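Long-range contact in transcriptional regulator (Pyrococcus horikoshii, PDB 1UDD), which is an all-helical TenA homologue of the TENA/THI-4/PQQC family, described as a transcriptional regulator: residues 23-28 and 206-211. Numbering follows the deposited sequence.
Sequences HPFVVQ and AFWEMA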
loop_
_atom_site.group_PDB
_atom_site.type_symbol
_atom_site.label_atom_id
_atom_site.label_comp_id
_atom_site.label_asym_id
_atom_site.label_seq_id
_atom_site.Cartn_x
_atom_site.Cartn_y
_atom_site.Cartn_z
ATOM N N HIS A 23 30.638 18.623 1.979
ATOM C CA HIS A 23 31.056 17.428 1.256
ATOM C C HIS A 23 31.821 17.825 -0.009
ATOM O O HIS A 23 31.397 18.705 -0.759
ATOM C CB HIS A 23 29.841 16.569 0.891
ATOM C CG HIS A 23 30.193 15.166 0.515
ATOM N ND1 HIS A 23 30.661 14.822 -0.733
ATOM C CD2 HIS A 23 30.197 14.025 1.245
ATOM C CE1 HIS A 23 30.942 13.532 -0.758
ATOM N NE2 HIS A 23 30.668 13.025 0.430
ATOM N N PRO A 24 32.970 17.184 -0.251
ATOM C CA PRO A 24 33.815 17.451 -1.418
ATOM C C PRO A 24 33.032 17.543 -2.720
ATOM O O PRO A 24 33.184 18.502 -3.476
ATOM C CB PRO A 24 34.780 16.275 -1.410
ATOM C CG PRO A 24 34.959 16.038 0.040
ATOM C CD PRO A 24 33.562 16.135 0.591
ATOM N N PHE A 25 32.184 16.552 -2.975
ATOM C CA PHE A 25 31.393 16.549 -4.199
ATOM C C PHE A 25 30.565 17.824 -4.306
ATOM O O PHE A 25 30.546 18.480 -5.352
ATOM C CB PHE A 25 30.468 15.342 -4.240
ATOM C CG PHE A 25 29.905 15.067 -5.603
ATOM C CD1 PHE A 25 30.468 14.088 -6.414
ATOM C CD2 PHE A 25 28.830 15.801 -6.087
ATOM C CE1 PHE A 25 29.967 13.847 -7.682
ATOM C CE2 PHE A 25 28.323 15.566 -7.359
ATOM C CZ PHE A 25 28.893 14.587 -8.155
ATOM N N VAL A 26 29.882 18.172 -3.221
ATOM C CA VAL A 26 29.059 19.369 -3.202
ATOM C C VAL A 26 29.929 20.618 -3.368
ATOM O O VAL A 26 29.683 21.450 -4.250
ATOM C CB VAL A 26 28.262 19.499 -1.874
ATOM C CG1 VAL A 26 27.627 20.867 -1.790
ATOM C CG2 VAL A 26 27.180 18.419 -1.798
ATOM N N VAL A 27 30.943 20.745 -2.516
ATOM C CA VAL A 27 31.829 21.898 -2.570
ATOM C C VAL A 27 32.464 22.046 -3.946
ATOM O O VAL A 27 32.505 23.141 -4.508
ATOM C CB VAL A 27 32.945 21.804 -1.517
ATOM C CG1 VAL A 27 33.874 23.000 -1.642
ATOM C CG2 VAL A 27 32.347 21.757 -0.126
ATOM N N GLN A 28 32.941 20.942 -4.504
ATOM C CA GLN A 28 33.582 21.009 -5.813
ATOM C C GLN A 28 32.620 21.273 -6.960
ATOM O O GLN A 28 32.993 21.905 -7.956
ATOM C CB GLN A 28 34.371 19.731 -6.079
ATOM C CG GLN A 28 35.667 19.676 -5.304
ATOM C CD GLN A 28 36.457 18.427 -5.593
ATOM O OE1 GLN A 28 36.509 17.959 -6.731
ATOM N NE2 GLN A 28 37.091 17.884 -4.566
ATOM N N ALA A 206 24.917 10.341 2.291
ATOM C CA ALA A 206 25.382 9.088 1.711
ATOM C C ALA A 206 25.335 9.158 0.193
ATOM O O ALA A 206 26.198 8.596 -0.493
ATOM C CB ALA A 206 24.513 7.925 2.206
ATOM N N PHE A 207 24.323 9.840 -0.331
ATOM C CA PHE A 207 24.171 9.946 -1.769
ATOM C C PHE A 207 25.337 10.728 -2.381
ATOM O O PHE A 207 25.877 10.345 -3.418
ATOM C CB PHE A 207 22.850 10.633 -2.120
ATOM C CG PHE A 207 22.288 10.225 -3.453
ATOM C CD1 PHE A 207 21.520 9.063 -3.573
ATOM C CD2 PHE A 207 22.499 11.013 -4.586
ATOM C CE1 PHE A 207 20.960 8.694 -4.808
ATOM C CE2 PHE A 207 21.951 10.657 -5.817
ATOM C CZ PHE A 207 21.174 9.494 -5.931
ATOM N N TRP A 208 25.714 11.833 -1.746
ATOM C CA TRP A 208 26.821 12.621 -2.266
ATOM C C TRP A 208 28.078 11.780 -2.165
ATOM O O TRP A 208 28.894 11.755 -3.081
ATOM C CB TRP A 208 26.984 13.925 -1.472
ATOM C CG TRP A 208 25.845 14.876 -1.683
ATOM C CD1 TRP A 208 24.964 15.322 -0.741
ATOM C CD2 TRP A 208 25.466 15.499 -2.917
ATOM N NE1 TRP A 208 24.065 16.186 -1.309
ATOM C CE2 TRP A 208 24.347 16.312 -2.644
ATOM C CE3 TRP A 208 25.969 15.449 -4.230
ATOM C CZ2 TRP A 208 23.714 17.074 -3.633
ATOM C CZ3 TRP A 208 25.342 16.208 -5.215
ATOM C CH2 TRP A 208 24.222 17.011 -4.908
ATOM N N GLU A 209 28.209 11.070 -1.051
ATOM C CA GLU A 209 29.375 10.236 -0.817
ATOM C C GLU A 209 29.540 9.169 -1.887
ATOM O O GLU A 209 30.645 8.943 -2.374
ATOM C CB GLU A 209 29.279 9.582 0.562
ATOM C CG GLU A 209 30.500 8.753 0.959
ATOM C CD GLU A 209 31.807 9.535 0.870
ATOM O OE1 GLU A 209 31.809 10.726 1.256
ATOM O OE2 GLU A 209 32.829 8.955 0.426
ATOM N N MET A 210 28.449 8.510 -2.259
ATOM C CA MET A 210 28.551 7.474 -3.273
ATOM C C MET A 210 28.797 8.093 -4.643
ATOM O O MET A 210 29.382 7.458 -5.522
ATOM C CB MET A 210 27.290 6.605 -3.282
ATOM C CG MET A 210 26.094 7.246 -3.896
ATOM S SD MET A 210 25.952 6.862 -5.623
ATOM C CE MET A 210 24.370 7.720 -5.961
ATOM N N ALA A 211 28.344 9.328 -4.830
ATOM C CA ALA A 211 28.564 10.014 -6.092
ATOM C C ALA A 211 30.053 10.378 -6.148
ATOM O O ALA A 211 30.659 10.416 -7.212
ATOM C CB ALA A 211 27.711 11.266 -6.164
#
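His23 and Phe25 both hold CG anti to the backbone N, which sends their rings toward helix 190-213. Trp208 instead sets CG anti to its carbonyl carbon, and its indole lies against Phe25 and Val26. Glu209 starts away from the contact, but a bend at chi2 (54°) brings its carboxylate back to the imidazole.

His23 is the N-cap of helix 24-31, and its ring is used at both nitrogens. His23 ND1 accepts the capping bond from Phe25 N at 3.2 Å. His23 NE2 donates to Glu209 OE1 at 2.7 Å (N-H...O 151°), a His-carboxylate hydrogen bond. The oxygen lies near the ring plane, but the donor comes from above the carboxylate plane. Together the two bonds fix the rotation of the ring. The carboxylate would be expected to favour a proton on NE2. Trp208 CB sits over one face of the His23 ring, 3.9 Å from its centroid, in a CH-pi contact; Pro24 CD lies above the opposite face, toward its rim.

Beside this polar link the contact is apolar. Val26 CG2 lies over one face of the Trp208 indole, 3.6 Å from the centroid of the five-membered ring. Phe25 CD2 meets Trp208 CE3 at 3.4 Å, the rings set obliquely. Ala211 CB packs on one face of the Phe25 ring, toward its rim, a CH-pi contact.

Glu209 OE2 also forms a salt bridge with Arg213. Tyr42 of helix 36-63 meets the Phe25 and Trp208 rings; Tyr140 of helix 126-146 also meets Trp208. Within the all-helical family fold, the contact joins the start of short helix 24-31 to the C-terminal part of helix 190-213, their local axes crossing at 79°.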